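Local coordinates for protein gamma-glutamyltranspeptidase (Streptomyces lincolnensis, PDB 6J3A) that probably transfers or cleaves gamma-glutamyl groups as an Ntn-hydrolase gamma-glutamyltranspeptidase homologue, related to the LmbA enzyme of lincomycin biosynthesis, at residues Ala81-Lys91 with Leu460-Gly468; Phe220-Arg231 with Pro447-Leu456. All coordinates share one frame; numbering follows the deposited sequence.

Interaction 1 of 2, residues Ala81-Lys91 with Leu460-Gly468; sequences APAGATVAHYK and LQMTWLEEG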
loop_
_atom_site.group_PDB
_atom_site.type_symbol
_atom_site.label_atom_id
_atom_site.label_comp_id
_atom_site.label_asym_id
_atom_site.label_seq_id
_atom_site.Cartn_x
_atom_site.Cartn_y
_atom_site.Cartn_z
ATOM N N ALA A 81 15.721 -31.720 -15.658
ATOM C CA ALA A 81 16.523 -31.789 -16.873
ATOM C C ALA A 81 15.891 -32.753 -17.883
ATOM O O ALA A 81 15.261 -33.748 -17.488
ATOM C CB ALA A 81 17.939 -32.229 -16.549
ATOM N N PRO A 82 16.038 -32.456 -19.194
ATOM C CA PRO A 82 15.500 -33.416 -20.163
ATOM C C PRO A 82 16.277 -34.734 -20.184
ATOM O O PRO A 82 17.454 -34.781 -19.805
ATOM C CB PRO A 82 15.608 -32.680 -21.510
ATOM C CG PRO A 82 15.778 -31.236 -21.171
ATOM C CD PRO A 82 16.432 -31.181 -19.825
ATOM N N ALA A 83 15.600 -35.783 -20.639
ATOM C CA ALA A 83 16.173 -37.121 -20.788
ATOM C C ALA A 83 17.545 -37.147 -21.498
ATOM O O ALA A 83 18.408 -37.965 -21.150
ATOM C CB ALA A 83 15.176 -38.022 -21.505
ATOM N N GLY A 84 17.747 -36.250 -22.470
ATOM C CA GLY A 84 19.030 -36.132 -23.201
ATOM C C GLY A 84 20.052 -35.115 -22.679
ATOM O O GLY A 84 21.057 -34.828 -23.348
ATOM N N ALA A 85 19.814 -34.585 -21.483
ATOM C CA ALA A 85 20.619 -33.489 -20.958
ATOM C C ALA A 85 21.696 -34.023 -20.048
ATOM O O ALA A 85 21.604 -33.887 -18.829
ATOM C CB ALA A 85 19.741 -32.497 -20.216
ATOM N N THR A 86 22.720 -34.625 -20.646
ATOM C CA THR A 86 23.790 -35.256 -19.879
ATOM C C THR A 86 24.996 -34.338 -19.785
ATOM O O THR A 86 25.185 -33.453 -20.620
ATOM C CB THR A 86 24.205 -36.605 -20.492
ATOM O OG1 THR A 86 24.751 -36.400 -21.799
ATOM C CG2 THR A 86 22.998 -37.549 -20.583
ATOM N N VAL A 87 25.804 -34.547 -18.750
ATOM C CA VAL A 87 27.098 -33.880 -18.650
ATOM C C VAL A 87 27.931 -34.185 -19.887
ATOM O O VAL A 87 28.627 -33.308 -20.392
ATOM C CB VAL A 87 27.883 -34.308 -17.391
ATOM C CG1 VAL A 87 29.342 -33.845 -17.449
ATOM C CG2 VAL A 87 27.212 -33.746 -16.143
ATOM N N ALA A 88 27.864 -35.424 -20.363
ATOM C CA ALA A 88 28.641 -35.846 -21.534
ATOM C C ALA A 88 28.261 -35.030 -22.770
ATOM O O ALA A 88 29.117 -34.442 -23.438
ATOM C CB ALA A 88 28.440 -37.334 -21.795
ATOM N N HIS A 89 26.966 -34.988 -23.046
ATOM C CA HIS A 89 26.449 -34.259 -24.195
ATOM C C HIS A 89 26.800 -32.762 -24.210
ATOM O O HIS A 89 27.126 -32.206 -25.256
ATOM C CB HIS A 89 24.943 -34.423 -24.278
ATOM C CG HIS A 89 24.356 -33.778 -25.483
ATOM N ND1 HIS A 89 23.980 -32.454 -25.500
ATOM C CD2 HIS A 89 24.124 -34.258 -26.726
ATOM C CE1 HIS A 89 23.513 -32.153 -26.696
ATOM N NE2 HIS A 89 23.589 -33.229 -27.458
ATOM N N TYR A 90 26.718 -32.123 -23.053
ATOM C CA TYR A 90 27.027 -30.691 -22.921
ATOM C C TYR A 90 28.536 -30.464 -23.067
ATOM O O TYR A 90 28.979 -29.559 -23.780
ATOM C CB TYR A 90 26.502 -30.139 -21.576
ATOM C CG TYR A 90 25.009 -29.821 -21.564
ATOM C CD1 TYR A 90 24.065 -30.757 -22.000
ATOM C CD2 TYR A 90 24.537 -28.578 -21.113
ATOM C CE1 TYR A 90 22.711 -30.465 -21.999
ATOM C CE2 TYR A 90 23.176 -28.282 -21.109
ATOM C CZ TYR A 90 22.269 -29.231 -21.554
ATOM O OH TYR A 90 20.917 -28.973 -21.571
ATOM N N LYS A 91 29.315 -31.303 -22.392
ATOM C CA LYS A 91 30.763 -31.353 -22.579
ATOM C C LYS A 91 31.138 -31.547 -24.048
ATOM O O LYS A 91 32.104 -30.935 -24.532
ATOM C CB LYS A 91 31.385 -32.489 -21.753
ATOM C CG LYS A 91 31.690 -32.152 -20.300
ATOM C CD LYS A 91 32.621 -30.957 -20.218
ATOM C CE LYS A 91 33.634 -31.084 -19.103
ATOM N NZ LYS A 91 34.411 -29.820 -18.994
ATOM N N LEU A 460 18.566 -24.896 -15.578
ATOM C CA LEU A 460 19.696 -25.844 -15.667
ATOM C C LEU A 460 21.063 -25.173 -15.555
ATOM O O LEU A 460 22.061 -25.848 -15.318
ATOM C CB LEU A 460 19.633 -26.689 -16.945
ATOM C CG LEU A 460 18.355 -27.511 -17.124
ATOM C CD1 LEU A 460 18.394 -28.316 -18.409
ATOM C CD2 LEU A 460 18.146 -28.450 -15.954
ATOM N N GLN A 461 21.107 -23.851 -15.696
ATOM C CA GLN A 461 22.340 -23.095 -15.486
ATOM C C GLN A 461 22.978 -23.285 -14.120
ATOM O O GLN A 461 24.170 -23.049 -13.963
ATOM C CB GLN A 461 22.129 -21.607 -15.776
ATOM C CG GLN A 461 21.546 -20.778 -14.650
ATOM C CD GLN A 461 21.428 -19.331 -15.054
ATOM O OE1 GLN A 461 22.400 -18.571 -14.974
ATOM N NE2 GLN A 461 20.246 -18.938 -15.513
ATOM N N MET A 462 22.175 -23.697 -13.144
ATOM C CA MET A 462 22.619 -23.872 -11.770
ATOM C C MET A 462 23.243 -25.233 -11.457
ATOM O O MET A 462 23.859 -25.398 -10.404
ATOM C CB MET A 462 21.436 -23.606 -10.843
ATOM C CG MET A 462 20.748 -22.275 -11.135
ATOM S SD MET A 462 19.778 -21.645 -9.761
ATOM C CE MET A 462 19.547 -19.970 -10.315
ATOM N N THR A 463 23.109 -26.190 -12.370
ATOM C CA THR A 463 23.775 -27.486 -12.248
ATOM C C THR A 463 25.247 -27.362 -12.616
ATOM O O THR A 463 25.707 -26.314 -13.072
ATOM C CB THR A 463 23.161 -28.516 -13.200
ATOM O OG1 THR A 463 23.308 -28.053 -14.545
ATOM C CG2 THR A 463 21.696 -28.734 -12.897
ATOM N N TRP A 464 25.973 -28.455 -12.425
ATOM C CA TRP A 464 27.373 -28.541 -12.813
ATOM C C TRP A 464 27.609 -29.536 -13.941
ATOM O O TRP A 464 27.045 -30.636 -13.933
ATOM C CB TRP A 464 28.199 -28.974 -11.619
ATOM C CG TRP A 464 28.277 -27.972 -10.524
ATOM C CD1 TRP A 464 27.837 -28.129 -9.245
ATOM C CD2 TRP A 464 28.855 -26.664 -10.598
ATOM N NE1 TRP A 464 28.108 -27.003 -8.511
ATOM C CE2 TRP A 464 28.734 -26.083 -9.313
ATOM C CE3 TRP A 464 29.476 -25.929 -11.620
ATOM C CZ2 TRP A 464 29.206 -24.793 -9.017
ATOM C CZ3 TRP A 464 29.951 -24.641 -11.322
ATOM C CH2 TRP A 464 29.805 -24.090 -10.028
ATOM N N LEU A 465 28.463 -29.140 -14.889
ATOM C CA LEU A 465 28.941 -30.030 -15.946
ATOM C C LEU A 465 30.142 -30.846 -15.452
ATOM O O LEU A 465 31.296 -30.607 -15.825
ATOM C CB LEU A 465 29.293 -29.226 -17.199
ATOM C CG LEU A 465 28.152 -28.430 -17.832
ATOM C CD1 LEU A 465 28.624 -27.791 -19.120
ATOM C CD2 LEU A 465 26.926 -29.292 -18.117
ATOM N N GLU A 466 29.835 -31.829 -14.614
ATOM C CA GLU A 466 30.835 -32.623 -13.907
ATOM C C GLU A 466 30.078 -33.718 -13.207
ATOM O O GLU A 466 29.109 -33.435 -12.508
ATOM C CB GLU A 466 31.571 -31.767 -12.880
ATOM C CG GLU A 466 32.735 -32.448 -12.188
ATOM C CD GLU A 466 33.567 -31.478 -11.359
ATOM O OE1 GLU A 466 33.344 -30.251 -11.433
ATOM O OE2 GLU A 466 34.456 -31.930 -10.609
ATOM N N GLU A 467 30.512 -34.960 -13.397
ATOM C CA GLU A 467 29.820 -36.115 -12.833
ATOM C C GLU A 467 30.129 -36.332 -11.350
ATOM O O GLU A 467 31.093 -35.778 -10.807
ATOM C CB GLU A 467 30.150 -37.381 -13.637
ATOM C CG GLU A 467 29.481 -37.459 -15.008
ATOM C CD GLU A 467 27.974 -37.725 -14.955
ATOM O OE1 GLU A 467 27.399 -38.065 -16.009
ATOM O OE2 GLU A 467 27.347 -37.604 -13.879
ATOM N N GLY A 468 29.268 -37.124 -10.713
ATOM C CA GLY A 468 29.476 -37.613 -9.353
ATOM C C GLY A 468 29.137 -36.661 -8.218
ATOM O O GLY A 468 29.520 -36.928 -7.077
#

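Interaction 2 of 2, residues Phe220-Arg231 with Pro447-Leu456; sequences FIAEALVRQARR and PVVPELGFPL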
loop_
_atom_site.group_PDB
_atom_site.type_symbol
_atom_site.label_atom_id
_atom_site.label_comp_id
_atom_site.label_asym_id
_atom_site.label_seq_id
_atom_site.Cartn_x
_atom_site.Cartn_y
_atom_site.Cartn_z
ATOM N N PHE A 220 -1.105 -27.950 -28.011
ATOM C CA PHE A 220 -0.498 -26.929 -28.869
ATOM C C PHE A 220 0.680 -26.188 -28.207
ATOM O O PHE A 220 1.618 -25.768 -28.889
ATOM C CB PHE A 220 -1.568 -25.955 -29.397
ATOM C CG PHE A 220 -1.939 -24.842 -28.443
ATOM C CD1 PHE A 220 -2.931 -25.020 -27.481
ATOM C CD2 PHE A 220 -1.323 -23.591 -28.541
ATOM C CE1 PHE A 220 -3.275 -23.984 -26.617
ATOM C CE2 PHE A 220 -1.667 -22.552 -27.685
ATOM C CZ PHE A 220 -2.641 -22.749 -26.722
ATOM N N ILE A 221 0.627 -26.052 -26.886
ATOM C CA ILE A 221 1.685 -25.372 -26.141
ATOM C C ILE A 221 2.967 -26.189 -26.186
ATOM O O ILE A 221 4.015 -25.681 -26.564
ATOM C CB ILE A 221 1.263 -25.101 -24.677
ATOM C CG1 ILE A 221 0.162 -24.044 -24.645
ATOM C CG2 ILE A 221 2.446 -24.628 -23.831
ATOM C CD1 ILE A 221 -0.447 -23.826 -23.274
ATOM N N ALA A 222 2.869 -27.448 -25.780
ATOM C CA ALA A 222 3.999 -28.381 -25.814
ATOM C C ALA A 222 4.664 -28.448 -27.185
ATOM O O ALA A 222 5.886 -28.351 -27.292
ATOM C CB ALA A 222 3.536 -29.770 -25.413
ATOM N N GLU A 223 3.849 -28.627 -28.221
ATOM C CA GLU A 223 4.334 -28.645 -29.602
ATOM C C GLU A 223 5.244 -27.457 -29.897
ATOM O O GLU A 223 6.358 -27.630 -30.390
ATOM C CB GLU A 223 3.154 -28.670 -30.578
ATOM C CG GLU A 223 2.517 -30.051 -30.686
ATOM C CD GLU A 223 1.148 -30.061 -31.351
ATOM O OE1 GLU A 223 0.671 -29.006 -31.837
ATOM O OE2 GLU A 223 0.540 -31.152 -31.382
ATOM N N ALA A 224 4.768 -26.266 -29.558
ATOM C CA ALA A 224 5.511 -25.024 -29.787
ATOM C C ALA A 224 6.804 -24.908 -28.964
ATOM O O ALA A 224 7.822 -24.403 -29.446
ATOM C CB ALA A 224 4.610 -23.834 -29.506
ATOM N N LEU A 225 6.737 -25.361 -27.721
ATOM C CA LEU A 225 7.869 -25.304 -26.810
ATOM C C LEU A 225 9.005 -26.186 -27.307
ATOM O O LEU A 225 10.167 -25.764 -27.320
ATOM C CB LEU A 225 7.441 -25.767 -25.420
ATOM C CG LEU A 225 6.554 -24.806 -24.631
ATOM C CD1 LEU A 225 5.883 -25.551 -23.496
ATOM C CD2 LEU A 225 7.350 -23.639 -24.075
ATOM N N VAL A 226 8.650 -27.409 -27.709
ATOM C CA VAL A 226 9.608 -28.368 -28.270
ATOM C C VAL A 226 10.173 -27.816 -29.580
ATOM O O VAL A 226 11.390 -27.739 -29.756
ATOM C CB VAL A 226 8.964 -29.758 -28.495
ATOM C CG1 VAL A 226 9.939 -30.729 -29.154
ATOM C CG2 VAL A 226 8.521 -30.359 -27.170
ATOM N N ARG A 227 9.277 -27.416 -30.474
ATOM C CA ARG A 227 9.661 -26.790 -31.742
ATOM C C ARG A 227 10.684 -25.651 -31.549
ATOM O O ARG A 227 11.649 -25.566 -32.290
ATOM C CB ARG A 227 8.414 -26.307 -32.495
ATOM C CG ARG A 227 8.633 -25.959 -33.963
ATOM C CD ARG A 227 7.363 -25.435 -34.634
ATOM N NE ARG A 227 6.232 -26.375 -34.521
ATOM C CZ ARG A 227 5.034 -26.131 -33.964
ATOM N NH1 ARG A 227 4.712 -24.943 -33.447
ATOM N NH2 ARG A 227 4.124 -27.101 -33.934
ATOM N N GLN A 228 10.489 -24.814 -30.536
ATOM C CA GLN A 228 11.427 -23.711 -30.241
ATOM C C GLN A 228 12.749 -24.215 -29.685
ATOM O O GLN A 228 13.803 -23.639 -29.952
ATOM C CB GLN A 228 10.848 -22.757 -29.191
ATOM C CG GLN A 228 10.879 -21.264 -29.491
ATOM C CD GLN A 228 12.021 -20.740 -30.329
ATOM O OE1 GLN A 228 13.177 -20.749 -29.922
ATOM N NE2 GLN A 228 11.679 -20.187 -31.469
ATOM N N ALA A 229 12.670 -25.242 -28.842
ATOM C CA ALA A 229 13.842 -25.778 -28.163
ATOM C C ALA A 229 14.818 -26.366 -29.164
ATOM O O ALA A 229 16.026 -26.187 -29.032
ATOM C CB ALA A 229 13.426 -26.835 -27.161
ATOM N N ARG A 230 14.272 -27.034 -30.176
ATOM C CA ARG A 230 15.052 -27.658 -31.243
ATOM C C ARG A 230 15.560 -26.715 -32.370
ATOM O O ARG A 230 16.250 -27.173 -33.279
ATOM C CB ARG A 230 14.233 -28.808 -31.831
ATOM C CG ARG A 230 14.047 -29.965 -30.857
ATOM C CD ARG A 230 13.552 -31.241 -31.536
ATOM N NE ARG A 230 14.550 -31.828 -32.451
ATOM C CZ ARG A 230 14.563 -31.730 -33.791
ATOM N NH1 ARG A 230 15.545 -32.317 -34.478
ATOM N NH2 ARG A 230 13.624 -31.061 -34.467
ATOM N N ARG A 231 15.227 -25.423 -32.305
ATOM C CA ARG A 231 15.746 -24.411 -33.240
ATOM C C ARG A 231 17.096 -23.857 -32.751
ATOM O O ARG A 231 17.172 -23.378 -31.626
ATOM C CB ARG A 231 14.737 -23.260 -33.415
ATOM C CG ARG A 231 13.615 -23.567 -34.407
ATOM C CD ARG A 231 12.892 -22.312 -34.889
ATOM N NE ARG A 231 11.800 -21.952 -33.987
ATOM C CZ ARG A 231 10.487 -22.088 -34.223
ATOM N NH1 ARG A 231 10.026 -22.577 -35.380
ATOM N NH2 ARG A 231 9.607 -21.717 -33.284
ATOM N N PRO A 447 14.793 -16.747 -26.622
ATOM C CA PRO A 447 13.877 -16.178 -27.594
ATOM C C PRO A 447 12.432 -16.582 -27.282
ATOM O O PRO A 447 12.182 -17.702 -26.830
ATOM C CB PRO A 447 14.329 -16.825 -28.909
ATOM C CG PRO A 447 14.865 -18.156 -28.488
ATOM C CD PRO A 447 15.570 -17.865 -27.190
ATOM N N VAL A 448 11.508 -15.668 -27.523
ATOM C CA VAL A 448 10.091 -15.960 -27.420
ATOM C C VAL A 448 9.690 -17.122 -28.327
ATOM O O VAL A 448 10.048 -17.170 -29.499
ATOM C CB VAL A 448 9.245 -14.714 -27.768
ATOM C CG1 VAL A 448 7.772 -15.064 -28.004
ATOM C CG2 VAL A 448 9.361 -13.690 -26.646
ATOM N N VAL A 449 8.935 -18.047 -27.758
ATOM C CA VAL A 449 8.240 -19.070 -28.530
ATOM C C VAL A 449 7.123 -18.361 -29.309
ATOM O O VAL A 449 6.102 -17.987 -28.722
ATOM C CB VAL A 449 7.650 -20.175 -27.627
ATOM C CG1 VAL A 449 7.002 -21.271 -28.472
ATOM C CG2 VAL A 449 8.711 -20.767 -26.690
ATOM N N PRO A 450 7.313 -18.177 -30.635
ATOM C CA PRO A 450 6.508 -17.191 -31.371
ATOM C C PRO A 450 4.992 -17.400 -31.263
ATOM O O PRO A 450 4.266 -16.417 -31.081
ATOM C CB PRO A 450 7.006 -17.306 -32.824
ATOM C CG PRO A 450 7.715 -18.605 -32.916
ATOM C CD PRO A 450 8.147 -19.001 -31.532
ATOM N N GLU A 451 4.530 -18.650 -31.306
ATOM C CA GLU A 451 3.077 -18.916 -31.258
ATOM C C GLU A 451 2.479 -18.864 -29.843
ATOM O O GLU A 451 1.250 -18.945 -29.685
ATOM C CB GLU A 451 2.673 -20.214 -31.992
ATOM C CG GLU A 451 3.452 -21.482 -31.679
ATOM C CD GLU A 451 4.672 -21.677 -32.578
ATOM O OE1 GLU A 451 5.741 -21.120 -32.246
ATOM O OE2 GLU A 451 4.567 -22.394 -33.602
ATOM N N LEU A 452 3.337 -18.694 -28.830
ATOM C CA LEU A 452 2.894 -18.582 -27.431
ATOM C C LEU A 452 3.034 -17.194 -26.793
ATOM O O LEU A 452 2.184 -16.790 -25.993
ATOM C CB LEU A 452 3.625 -19.606 -26.576
ATOM C CG LEU A 452 3.451 -21.059 -27.004
ATOM C CD1 LEU A 452 4.187 -21.926 -25.997
ATOM C CD2 LEU A 452 1.990 -21.503 -27.152
ATOM N N GLY A 453 4.111 -16.491 -27.121
ATOM C CA GLY A 453 4.324 -15.146 -26.619
ATOM C C GLY A 453 5.316 -15.060 -25.481
ATOM O O GLY A 453 5.576 -13.968 -24.995
ATOM N N PHE A 454 5.870 -16.192 -25.055
ATOM C CA PHE A 454 6.841 -16.210 -23.950
ATOM C C PHE A 454 7.937 -17.241 -24.227
ATOM O O PHE A 454 7.716 -18.162 -25.009
ATOM C CB PHE A 454 6.157 -16.509 -22.605
ATOM C CG PHE A 454 5.334 -17.763 -22.615
ATOM C CD1 PHE A 454 5.913 -18.999 -22.352
ATOM C CD2 PHE A 454 3.975 -17.713 -22.905
ATOM C CE1 PHE A 454 5.145 -20.156 -22.370
ATOM C CE2 PHE A 454 3.207 -18.869 -22.922
ATOM C CZ PHE A 454 3.792 -20.091 -22.654
ATOM N N PRO A 455 9.113 -17.096 -23.573
ATOM C CA PRO A 455 10.223 -18.017 -23.752
ATOM C C PRO A 455 10.298 -19.161 -22.737
ATOM O O PRO A 455 9.599 -19.172 -21.730
ATOM C CB PRO A 455 11.438 -17.108 -23.561
ATOM C CG PRO A 455 10.986 -16.084 -22.576
ATOM C CD PRO A 455 9.489 -15.987 -22.669
ATOM N N LEU A 456 11.189 -20.097 -23.033
ATOM C CA LEU A 456 11.613 -21.128 -22.095
ATOM C C LEU A 456 12.549 -20.591 -21.006
ATOM O O LEU A 456 13.169 -19.516 -21.138
ATOM C CB LEU A 456 12.318 -22.258 -22.848
ATOM C CG LEU A 456 11.400 -23.181 -23.654
ATOM C CD1 LEU A 456 12.173 -23.872 -24.767
ATOM C CD2 LEU A 456 10.748 -24.214 -22.751
HETATM O O HOH W 1 7.699 -22.997 -31.814
#

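Interaction 1 of 2, residues Ala81-Lys91 with Leu460-Gly468
Val87 and Leu465 bring the backbones of 81-91 and 460-468 to 5.1 Å between their CA atoms, and the chains meet again at Ala81 and Leu460, where the CA atoms are 6.8 Å apart. At the close point Val87 sets both methyls against the Leu465-Glu466 peptide: with CG1 anti to its backbone N (chi1 168°), CG1 lies 3.5 Å from Glu466 N, and CG2 also touches that nitrogen and, beyond it, Trp464 O. Cut back to an alanine, this position would lose both methyls, which is likely to open a gap beside Glu466 N. One helical turn on, Leu465 CD2 packs 3.6 Å from Tyr90 CB, the two side chains crossing nearly at right angles. Here the N-capped start of helix 87-92 lies against a loop that follows a 3-10 turn at 460-462: Thr86 OG1, at the N-cap, accepts from His89 N at 2.9 Å, and an inverse gamma turn centred on Leu465 bends the facing segment. Leu460 divides its methyls, CD1 touching Pro82 CD and CD2 resting 3.8 Å from Ala81 CB. Leu460 O is gripped twice, by Thr463 N and Thr463 OG1. Tyr90 OH, near Leu460 CD1, is hydrogen-bonded to Leu104 O outside the contact.

Interaction 2 of 2, residues Phe220-Arg231 with Pro447-Leu456
Glu451 and Arg227 are brought together by two different torsion patterns: Glu451 holds CG between its backbone N and carbonyl carbon (chi1 49°) and bends at chi2, whereas Arg227 extends through chi1 and chi2 before turning at chi3 (-56°). Their side chains cross at about a right angle, and Glu451 OE2 meets the guanidinium edge in a salt bridge, 2.6 Å from Arg227 NH1, with the two planar groups inclined by 37°. The other carboxylate oxygen, OE1, takes a hydrogen bond from a water, which also donates to Ala224 O at 2.8 Å; the carboxylate is thus tied both to a side chain and to the backbone of the helix. Arg231 NH2 is a further positive group 4.0 Å from Glu451 OE1, beyond salt-bridge range, and may add to the favourable electrostatics.

The facing element is a short, weakly bonded antiparallel hairpin, 448-449 with 454-455, laid against helix 220-229, with Val449 N bonded to Phe454 O. Val449 O accepts from both Leu452 N and Gly453 N, tying down the connecting loop. From that loop Leu452 enters the helix face and parts its methyls: CD2 goes to Phe220 CE2 at 3.8 Å, while CD1 reaches Ile221 CG2 and Leu225 CG. Small Ala224 lets the loop come close: its CB is 3.4 Å from Glu451 CG, and it also touches Val449 CG1 and Leu452 CG. Farther along the helix, Gln228 CG and Val449 CG2 pass at 3.6 Å, the side chains running in opposite directions. Leu456, after the second strand, sets CD2 against Leu225 CD2 at 3.7 Å and CD1 near Ala229 CB. Behind the hairpin, Val448 packs on helix 164-170, and on another flank Phe220 and Ile221 touch helices 186-200 and 205-217.

In the fold
Both contacts are largely buried, yet each centre lies more than 20 Å from the centre of the chain, and the two centres are about 22 Å apart. Their second segments, 447-456 and 460-468, nearly adjoin in sequence, so one run of chain meets helix 220-229 in interaction 2 and then the start of helix 87-92 in interaction 1. The chemistry differs: interaction 1 joins its segments through apolar and van der Waals contacts, with Val87 and Leu465 buried and an exposed margin at Lys91 and Glu467, whereas interaction 2, burying 620 Å² against 446 Å², adds a salt bridge and a bridging water at its more exposed edge. Neither pair of segments touches the other protein chain of the assembly.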